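Local atomic coordinates of CELL WALL surface anchor family protein (Streptococcus pneumoniae, PDB entry 2WW8), a protein that is the adhesin of the pneumococcal pilus and, with its integrin-like metal-binding domain, probably mediates attachment of the bacterium to host cells. Residues V287-A292 and M351-A356; G296-D301 and D308-T313; I440-G445 and L501-N506. All coordinates share one frame; numbering follows the deposited sequence.

Contact 1 (V287-A292 and M351-A356); sequences VEKGVA and MYQFGA
V287 and K289 of strand 284-292 meet Q353 and F354 in a buried contact, part apolar and part water-bridged, that packs an inserted antiparallel sheet against the loop leading into helix 359-373. The apolar half is a CH-pi contact. V287 CG2 lies over one face of the F354 ring, 4.0 Å from its centroid and 14° off the ring normal, while CG1 reaches the rim, 3.9 Å from F354 CD2. CG1 stands anti to the carbonyl carbon of V287 (chi1 -69°), an arrangement that leaves both methyl branches directed at the phenyl ring.

K289 works differently. Its chain, bent at chi2 (-68°), crosses Q353 so that CE comes within 3.2 Å of Q353 O and CG within 3.7 Å of Q353 OE1. The ammonium group is shared out: NZ donates to D444 O, to a water 3.1 Å from NZ that in turn donates to Q353 O, and to a second water that donates to Y352 O at 2.7 Å. The lysine thus reaches the carbonyls of Y352 and Q353 through water, Y352 O also accepting from N235 ND2. F354 N and G355 N bond back three residues, to M351 O and Y352 O. Some 12 Å from the K289 side chain lies the magnesium ion bound by S234, S236 and D387, the metal-ion-dependent adhesion site (MIDAS) characteristic of integrin-like von Willebrand A domains.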
loop_
_atom_site.group_PDB
_atom_site.type_symbol
_atom_site.label_atom_id
_atom_site.label_comp_id
_atom_site.label_asym_id
_atom_site.label_seq_id
_atom_site.Cartn_x
_atom_site.Cartn_y
_atom_site.Cartn_z
ATOM N N VAL A 287 28.314 -31.813 -31.402
ATOM C CA VAL A 287 27.629 -33.119 -31.457
ATOM C C VAL A 287 27.834 -33.720 -32.850
ATOM O O VAL A 287 28.057 -32.974 -33.798
ATOM C CB VAL A 287 26.108 -33.073 -31.179
ATOM C CG1 VAL A 287 25.872 -32.716 -29.707
ATOM C CG2 VAL A 287 25.429 -32.115 -32.149
ATOM N N GLU A 288 27.791 -35.053 -32.944
ATOM C CA GLU A 288 27.777 -35.726 -34.219
ATOM C C GLU A 288 26.441 -36.348 -34.523
ATOM O O GLU A 288 25.715 -36.809 -33.620
ATOM C CB GLU A 288 28.852 -36.804 -34.340
ATOM C CG GLU A 288 30.253 -36.271 -34.493
ATOM C CD GLU A 288 31.239 -37.423 -34.785
ATOM O OE1 GLU A 288 30.872 -38.414 -35.473
ATOM O OE2 GLU A 288 32.396 -37.348 -34.335
ATOM N N LYS A 289 26.139 -36.383 -35.824
ATOM C CA LYS A 289 24.892 -36.973 -36.282
ATOM C C LYS A 289 25.127 -37.782 -37.565
ATOM O O LYS A 289 26.218 -37.708 -38.137
ATOM C CB LYS A 289 23.937 -35.832 -36.617
ATOM C CG LYS A 289 23.460 -35.049 -35.420
ATOM C CD LYS A 289 22.566 -35.824 -34.504
ATOM C CE LYS A 289 22.366 -34.940 -33.266
ATOM N NZ LYS A 289 21.297 -35.543 -32.356
ATOM N N GLY A 290 24.132 -38.571 -37.973
ATOM C CA GLY A 290 24.214 -39.237 -39.262
ATOM C C GLY A 290 24.460 -40.731 -39.068
ATOM O O GLY A 290 24.633 -41.274 -37.939
ATOM N N VAL A 291 24.455 -41.372 -40.225
ATOM C CA VAL A 291 24.610 -42.826 -40.349
ATOM C C VAL A 291 25.916 -43.088 -41.093
ATOM O O VAL A 291 26.787 -42.217 -41.139
ATOM C CB VAL A 291 23.409 -43.408 -41.033
ATOM C CG1 VAL A 291 22.214 -43.332 -40.074
ATOM C CG2 VAL A 291 23.166 -42.746 -42.442
ATOM N N ALA A 292 26.091 -44.301 -41.606
ATOM C CA ALA A 292 27.357 -44.611 -42.251
ATOM C C ALA A 292 27.079 -45.593 -43.395
ATOM O O ALA A 292 26.060 -46.279 -43.377
ATOM C CB ALA A 292 28.335 -45.229 -41.215
ATOM N N MET A 351 19.979 -25.759 -33.484
ATOM C CA MET A 351 19.911 -26.060 -32.052
ATOM C C MET A 351 19.184 -27.343 -31.736
ATOM O O MET A 351 19.357 -27.904 -30.655
ATOM C CB MET A 351 19.292 -24.928 -31.237
ATOM C CG MET A 351 20.049 -23.586 -31.432
ATOM S SD MET A 351 21.790 -23.764 -30.819
ATOM C CE MET A 351 21.490 -24.448 -29.178
ATOM N N TYR A 352 18.360 -27.800 -32.671
ATOM C CA TYR A 352 17.697 -29.117 -32.535
ATOM C C TYR A 352 18.729 -30.230 -32.378
ATOM O O TYR A 352 18.493 -31.249 -31.681
ATOM C CB TYR A 352 16.832 -29.257 -33.811
ATOM C CG TYR A 352 16.034 -30.545 -33.871
ATOM C CD1 TYR A 352 16.642 -31.746 -34.243
ATOM C CD2 TYR A 352 14.693 -30.562 -33.466
ATOM C CE1 TYR A 352 15.897 -32.953 -34.264
ATOM C CE2 TYR A 352 13.954 -31.750 -33.484
ATOM C CZ TYR A 352 14.556 -32.901 -33.912
ATOM O OH TYR A 352 13.825 -34.052 -33.946
ATOM N N GLN A 353 19.892 -30.053 -33.024
ATOM C CA GLN A 353 20.892 -31.124 -32.991
ATOM C C GLN A 353 21.422 -31.345 -31.570
ATOM O O GLN A 353 22.041 -32.378 -31.349
ATOM C CB GLN A 353 22.055 -30.883 -33.960
ATOM C CG GLN A 353 21.529 -30.403 -35.378
ATOM C CD GLN A 353 20.562 -31.397 -36.016
ATOM O OE1 GLN A 353 20.770 -32.612 -35.897
ATOM N NE2 GLN A 353 19.516 -30.896 -36.696
ATOM N N PHE A 354 21.182 -30.405 -30.640
ATOM C CA PHE A 354 21.681 -30.498 -29.267
ATOM C C PHE A 354 20.631 -30.922 -28.268
ATOM O O PHE A 354 20.852 -30.853 -27.042
ATOM C CB PHE A 354 22.285 -29.112 -28.885
ATOM C CG PHE A 354 23.521 -28.782 -29.705
ATOM C CD1 PHE A 354 23.417 -28.348 -31.017
ATOM C CD2 PHE A 354 24.784 -29.014 -29.182
ATOM C CE1 PHE A 354 24.561 -28.092 -31.779
ATOM C CE2 PHE A 354 25.956 -28.751 -29.955
ATOM C CZ PHE A 354 25.831 -28.337 -31.233
ATOM N N GLY A 355 19.469 -31.384 -28.747
ATOM C CA GLY A 355 18.354 -31.611 -27.804
ATOM C C GLY A 355 17.959 -33.052 -27.512
ATOM O O GLY A 355 16.759 -33.322 -27.391
ATOM N N ALA A 356 18.909 -33.976 -27.474
ATOM C CA ALA A 356 18.657 -35.348 -27.047
ATOM C C ALA A 356 18.773 -35.414 -25.490
ATOM O O ALA A 356 18.782 -34.375 -24.839
ATOM C CB ALA A 356 19.688 -36.300 -27.672
HETATM O O HOH W 1 22.747 -34.904 -29.691
HETATM O O HOH W 2 18.758 -33.971 -31.761
#

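Contact 2 (G296-D301 and D308-T313); sequences GKRLND and DQTSFT
The backbones of N300 and T310, with CA atoms 5.5 Å apart, come close where two short strands, 298-299 and 311-315, line up against the same antiparallel partner, strand 284-292. L299 pairs with V291 of that strand, while T310 and F312 pair with K289 and V287. The first pairing makes a beta hairpin, and the loop after it returns the chain to the same sheet.

Side chains seal the junction. N300 ND2 donates to Q309 O, presented by an inverse gamma turn centred on Q309, over 2.9 Å with an N-H...O angle of 160°, the acceptor lying almost in the plane of the amide. With CG anti to the backbone N (chi1 -170°), the N300 amide extends across to this carbonyl, and its OD1 accepts from S302 N, an Asx turn within the intervening loop. Both ends of the amide are therefore engaged, which fixes its rotation. The same ND2 sits at the edge of the F312 ring, 3.8 Å from CZ, with amide and ring planes perpendicular. W305 meets that ring edge-to-face.

R298 folds back over T310 through bends at chi2 and chi3. T310 CB lies over one face of the guanidinium, 3.5 Å from NH2, and NH2 makes a weak bond to T310 O. Stronger partners belong to strand 284-292: NH1 donates to K289 O and V291 O, and NH2 forms a salt bridge with E288, so the arginine bonds its own strand firmly to strand 284-292 and reaches the turn at T310 only weakly. The Q309 side chain, by contrast, turns back on its own segment: NE2 donates to S311 O at 3.0 Å, nearly in line with the carbonyl.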
loop_
_atom_site.group_PDB
_atom_site.type_symbol
_atom_site.label_atom_id
_atom_site.label_comp_id
_atom_site.label_asym_id
_atom_site.label_seq_id
_atom_site.Cartn_x
_atom_site.Cartn_y
_atom_site.Cartn_z
ATOM N N GLY A 296 31.780 -47.996 -43.068
ATOM C CA GLY A 296 31.789 -47.001 -42.006
ATOM C C GLY A 296 32.029 -45.527 -42.347
ATOM O O GLY A 296 32.217 -44.702 -41.465
ATOM N N LYS A 297 31.989 -45.166 -43.621
ATOM C CA LYS A 297 32.154 -43.797 -44.046
ATOM C C LYS A 297 30.857 -43.070 -43.704
ATOM O O LYS A 297 29.725 -43.508 -43.958
ATOM C CB LYS A 297 32.559 -43.864 -45.503
ATOM C CG LYS A 297 32.298 -42.721 -46.392
ATOM C CD LYS A 297 33.289 -41.661 -46.250
ATOM C CE LYS A 297 33.459 -40.950 -47.585
ATOM N NZ LYS A 297 34.525 -39.923 -47.218
ATOM N N ARG A 298 31.046 -41.955 -43.014
ATOM C CA ARG A 298 29.931 -41.272 -42.357
ATOM C C ARG A 298 29.148 -40.401 -43.349
ATOM O O ARG A 298 29.721 -39.851 -44.299
ATOM C CB ARG A 298 30.512 -40.427 -41.211
ATOM C CG ARG A 298 31.108 -41.311 -40.113
ATOM C CD ARG A 298 29.997 -41.650 -39.152
ATOM N NE ARG A 298 29.860 -40.426 -38.365
ATOM C CZ ARG A 298 28.832 -39.581 -38.383
ATOM N NH1 ARG A 298 27.740 -39.789 -39.152
ATOM N NH2 ARG A 298 28.934 -38.511 -37.591
ATOM N N LEU A 299 27.851 -40.245 -43.118
ATOM C CA LEU A 299 27.054 -39.366 -43.985
ATOM C C LEU A 299 25.787 -38.958 -43.252
ATOM O O LEU A 299 25.291 -39.727 -42.447
ATOM C CB LEU A 299 26.680 -39.995 -45.322
ATOM C CG LEU A 299 25.557 -41.022 -45.423
ATOM C CD1 LEU A 299 24.866 -40.992 -46.766
ATOM C CD2 LEU A 299 26.197 -42.409 -45.211
ATOM N N ASN A 300 25.315 -37.741 -43.486
ATOM C CA ASN A 300 24.092 -37.311 -42.836
ATOM C C ASN A 300 22.990 -37.536 -43.881
ATOM O O ASN A 300 23.000 -36.885 -44.936
ATOM C CB ASN A 300 24.182 -35.821 -42.415
ATOM C CG ASN A 300 23.043 -35.403 -41.531
ATOM O OD1 ASN A 300 21.965 -36.026 -41.595
ATOM N ND2 ASN A 300 23.262 -34.346 -40.712
ATOM N N ASP A 301 22.063 -38.454 -43.598
ATOM C CA ASP A 301 20.948 -38.710 -44.497
ATOM C C ASP A 301 19.766 -37.751 -44.325
ATOM O O ASP A 301 18.728 -37.955 -44.954
ATOM C CB ASP A 301 20.423 -40.135 -44.287
ATOM C CG ASP A 301 20.060 -40.417 -42.829
ATOM O OD1 ASP A 301 20.648 -39.894 -41.827
ATOM O OD2 ASP A 301 19.183 -41.274 -42.682
ATOM N N ASP A 308 27.622 -34.422 -46.093
ATOM C CA ASP A 308 28.854 -34.291 -45.332
ATOM C C ASP A 308 28.745 -33.502 -44.022
ATOM O O ASP A 308 29.757 -33.259 -43.391
ATOM C CB ASP A 308 30.019 -33.742 -46.142
ATOM C CG ASP A 308 29.726 -32.394 -46.728
ATOM O OD1 ASP A 308 28.605 -31.838 -46.609
ATOM O OD2 ASP A 308 30.658 -31.883 -47.364
ATOM N N GLN A 309 27.531 -33.134 -43.625
ATOM C CA GLN A 309 27.301 -32.379 -42.404
ATOM C C GLN A 309 27.142 -33.370 -41.262
ATOM O O GLN A 309 26.023 -33.641 -40.808
ATOM C CB GLN A 309 26.031 -31.551 -42.512
ATOM C CG GLN A 309 25.833 -30.755 -41.198
ATOM C CD GLN A 309 26.524 -29.403 -41.284
ATOM O OE1 GLN A 309 26.286 -28.667 -42.245
ATOM N NE2 GLN A 309 27.346 -29.047 -40.282
ATOM N N THR A 310 28.234 -33.967 -40.802
ATOM C CA THR A 310 28.132 -35.044 -39.824
ATOM C C THR A 310 28.398 -34.521 -38.415
ATOM O O THR A 310 28.288 -35.253 -37.428
ATOM C CB THR A 310 29.118 -36.150 -40.170
ATOM O OG1 THR A 310 30.435 -35.580 -40.301
ATOM C CG2 THR A 310 28.638 -36.765 -41.534
ATOM N N SER A 311 28.761 -33.255 -38.297
ATOM C CA SER A 311 28.866 -32.706 -36.947
ATOM C C SER A 311 28.350 -31.292 -36.893
ATOM O O SER A 311 28.248 -30.617 -37.922
ATOM C CB SER A 311 30.316 -32.803 -36.442
ATOM O OG SER A 311 31.101 -31.844 -37.071
ATOM N N PHE A 312 28.026 -30.820 -35.691
ATOM C CA PHE A 312 27.454 -29.497 -35.533
ATOM C C PHE A 312 28.133 -28.900 -34.303
ATOM O O PHE A 312 28.286 -29.602 -33.287
ATOM C CB PHE A 312 25.931 -29.594 -35.242
ATOM C CG PHE A 312 25.107 -30.165 -36.394
ATOM C CD1 PHE A 312 24.675 -29.334 -37.442
ATOM C CD2 PHE A 312 24.848 -31.523 -36.477
ATOM C CE1 PHE A 312 23.914 -29.829 -38.524
ATOM C CE2 PHE A 312 24.123 -32.054 -37.559
ATOM C CZ PHE A 312 23.651 -31.203 -38.569
ATOM N N THR A 313 28.488 -27.621 -34.421
ATOM C CA THR A 313 29.201 -26.935 -33.342
ATOM C C THR A 313 28.551 -25.587 -33.075
ATOM O O THR A 313 28.254 -24.818 -34.010
ATOM C CB THR A 313 30.667 -26.688 -33.701
ATOM O OG1 THR A 313 31.259 -27.969 -33.926
ATOM C CG2 THR A 313 31.368 -25.963 -32.517
#

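Contact 3 (I440-G445 and L501-N506); sequences IVRGDG and LAYPFN
The carbonyl oxygen of L501 is gripped twice, by R442 NH2 at 3.0 Å and by a water that donates to L501 O at 2.6 Å. The same water accepts from R442 NE at 3.1 Å, so two nitrogens along one side of the guanidinium serve a single carbonyl, one directly and one through solvent. The direct bond is reasonably straight (N-H...O 156°). It keeps the oxygen within the guanidinium plane, yet the donor stands 42° above the plane of the carbonyl and so misses its lone pairs.

Y503 covers a face of the arginine. R442 NE approaches Y503 CD1 to 3.5 Å, and R442 CD lies over the face of the ring. The guanidinium is tilted 45° from the ring, an oblique cover rather than a parallel stack. Bends at chi2 and chi3 curl the arginine chain over the tyrosine in this way.

Here a weakly bonded strand, 442-443, paired antiparallel with strand 392-393, meets an irregular loop between strand 489-496 and helix 516-526. All of this belongs to the long excursion between the parallel strands 379-386 and 533-539 of the integrin-like domain.

The remaining guanidinium nitrogen, NH1, forms a salt bridge with E498, which would balance much of the buried charge. At the far end of the tyrosine, OH bonds to I396 N, and a cis peptide links Y503 to P504.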
loop_
_atom_site.group_PDB
_atom_site.type_symbol
_atom_site.label_atom_id
_atom_site.label_comp_id
_atom_site.label_asym_id
_atom_site.label_seq_id
_atom_site.Cartn_x
_atom_site.Cartn_y
_atom_site.Cartn_z
ATOM N N ILE A 440 33.793 -39.879 -28.349
ATOM C CA ILE A 440 33.672 -41.054 -27.484
ATOM C C ILE A 440 32.287 -41.345 -26.967
ATOM O O ILE A 440 31.998 -42.491 -26.634
ATOM C CB ILE A 440 34.558 -40.971 -26.242
ATOM C CG1 ILE A 440 34.243 -39.654 -25.526
ATOM C CG2 ILE A 440 36.067 -41.203 -26.678
ATOM C CD1 ILE A 440 35.026 -39.303 -24.290
ATOM N N VAL A 441 31.430 -40.336 -26.903
ATOM C CA VAL A 441 30.074 -40.542 -26.385
ATOM C C VAL A 441 29.301 -41.602 -27.173
ATOM O O VAL A 441 29.429 -41.738 -28.420
ATOM C CB VAL A 441 29.311 -39.180 -26.290
ATOM C CG1 VAL A 441 28.813 -38.651 -27.726
ATOM C CG2 VAL A 441 28.117 -39.225 -25.384
ATOM N N ARG A 442 28.415 -42.307 -26.439
ATOM C CA ARG A 442 27.551 -43.329 -27.059
ATOM C C ARG A 442 26.219 -42.684 -27.348
ATOM O O ARG A 442 25.732 -41.901 -26.528
ATOM C CB ARG A 442 27.367 -44.588 -26.173
ATOM C CG ARG A 442 28.660 -45.240 -25.641
ATOM C CD ARG A 442 29.618 -45.579 -26.781
ATOM N NE ARG A 442 29.060 -46.545 -27.704
ATOM C CZ ARG A 442 29.728 -47.081 -28.723
ATOM N NH1 ARG A 442 30.985 -46.709 -28.947
ATOM N NH2 ARG A 442 29.106 -47.939 -29.525
ATOM N N GLY A 443 25.609 -43.057 -28.487
ATOM C CA GLY A 443 24.261 -42.549 -28.807
ATOM C C GLY A 443 24.241 -41.119 -29.321
ATOM O O GLY A 443 25.251 -40.421 -29.287
ATOM N N ASP A 444 23.085 -40.692 -29.828
ATOM C CA ASP A 444 22.943 -39.345 -30.365
ATOM C C ASP A 444 21.491 -38.867 -30.234
ATOM O O ASP A 444 21.122 -37.913 -30.939
ATOM C CB ASP A 444 23.489 -39.289 -31.798
ATOM C CG ASP A 444 22.571 -40.001 -32.821
ATOM O OD1 ASP A 444 21.520 -40.623 -32.444
ATOM O OD2 ASP A 444 22.912 -39.916 -34.027
ATOM N N GLY A 445 20.676 -39.499 -29.367
ATOM C CA GLY A 445 19.215 -39.203 -29.371
ATOM C C GLY A 445 18.360 -40.173 -30.136
ATOM O O GLY A 445 17.158 -40.093 -30.006
ATOM N N LEU A 501 25.649 -48.134 -31.915
ATOM C CA LEU A 501 25.485 -49.558 -31.745
ATOM C C LEU A 501 25.878 -50.039 -30.346
ATOM O O LEU A 501 26.429 -49.285 -29.547
ATOM C CB LEU A 501 26.435 -50.264 -32.743
ATOM C CG LEU A 501 26.174 -49.908 -34.234
ATOM C CD1 LEU A 501 27.288 -50.501 -35.148
ATOM C CD2 LEU A 501 24.810 -50.368 -34.723
ATOM N N ALA A 502 25.481 -51.275 -30.064
ATOM C CA ALA A 502 25.876 -52.015 -28.864
ATOM C C ALA A 502 27.415 -52.121 -28.926
ATOM O O ALA A 502 28.035 -52.054 -30.005
ATOM C CB ALA A 502 25.225 -53.354 -28.996
ATOM N N TYR A 503 28.049 -52.279 -27.778
ATOM C CA TYR A 503 29.505 -52.420 -27.723
ATOM C C TYR A 503 29.851 -53.334 -26.528
ATOM O O TYR A 503 29.052 -53.461 -25.589
ATOM C CB TYR A 503 30.122 -51.008 -27.662
ATOM C CG TYR A 503 29.878 -50.327 -26.319
ATOM C CD1 TYR A 503 28.674 -49.608 -26.043
ATOM C CD2 TYR A 503 30.858 -50.390 -25.323
ATOM C CE1 TYR A 503 28.469 -48.983 -24.804
ATOM C CE2 TYR A 503 30.640 -49.755 -24.078
ATOM C CZ TYR A 503 29.477 -49.069 -23.829
ATOM O OH TYR A 503 29.300 -48.510 -22.573
ATOM N N PRO A 504 30.976 -54.087 -26.593
ATOM C CA PRO A 504 31.724 -54.473 -27.842
ATOM C C PRO A 504 30.850 -55.267 -28.818
ATOM O O PRO A 504 30.200 -56.242 -28.459
ATOM C CB PRO A 504 32.896 -55.293 -27.323
ATOM C CG PRO A 504 32.985 -54.867 -25.797
ATOM C CD PRO A 504 31.555 -54.712 -25.395
ATOM N N PHE A 505 30.763 -54.792 -30.061
ATOM C CA PHE A 505 29.708 -55.255 -30.948
ATOM C C PHE A 505 29.771 -56.749 -31.245
ATOM O O PHE A 505 28.737 -57.434 -31.393
ATOM C CB PHE A 505 29.779 -54.411 -32.231
ATOM C CG PHE A 505 28.638 -54.640 -33.126
ATOM C CD1 PHE A 505 27.421 -53.993 -32.911
ATOM C CD2 PHE A 505 28.755 -55.540 -34.191
ATOM C CE1 PHE A 505 26.319 -54.201 -33.782
ATOM C CE2 PHE A 505 27.679 -55.759 -35.053
ATOM C CZ PHE A 505 26.466 -55.111 -34.872
ATOM N N ASN A 506 30.987 -57.294 -31.308
ATOM C CA ASN A 506 31.115 -58.733 -31.582
ATOM C C ASN A 506 31.439 -59.585 -30.365
ATOM O O ASN A 506 31.898 -60.720 -30.478
ATOM C CB ASN A 506 32.117 -59.004 -32.712
ATOM C CG ASN A 506 31.632 -58.420 -34.019
ATOM O OD1 ASN A 506 32.276 -57.552 -34.597
ATOM N ND2 ASN A 506 30.431 -58.830 -34.434
HETATM O O HOH W 3 26.093 -46.965 -28.329
#

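Contacts 1 and 2 share strand 284-292: contact 2 joins the two short runs, 298-299 and 311-315, that pair with it, largely through the turns beside them, while contact 1 packs the strand onto a neighbouring loop. Contact 3 joins a different strand to a loop, about 14 Å from contact 1 and 16 Å from contact 2, measured between centres. Contacts 1 and 3 are buried, contact 2 only partly so. A lysine works mainly through waters in contact 1, an arginine bonds a carbonyl directly in contact 3, and in contact 2 an asparagine amide carries the sound bond while the arginine's is weak. Contact 1 touches both others through K289; contacts 2 and 3 do not touch.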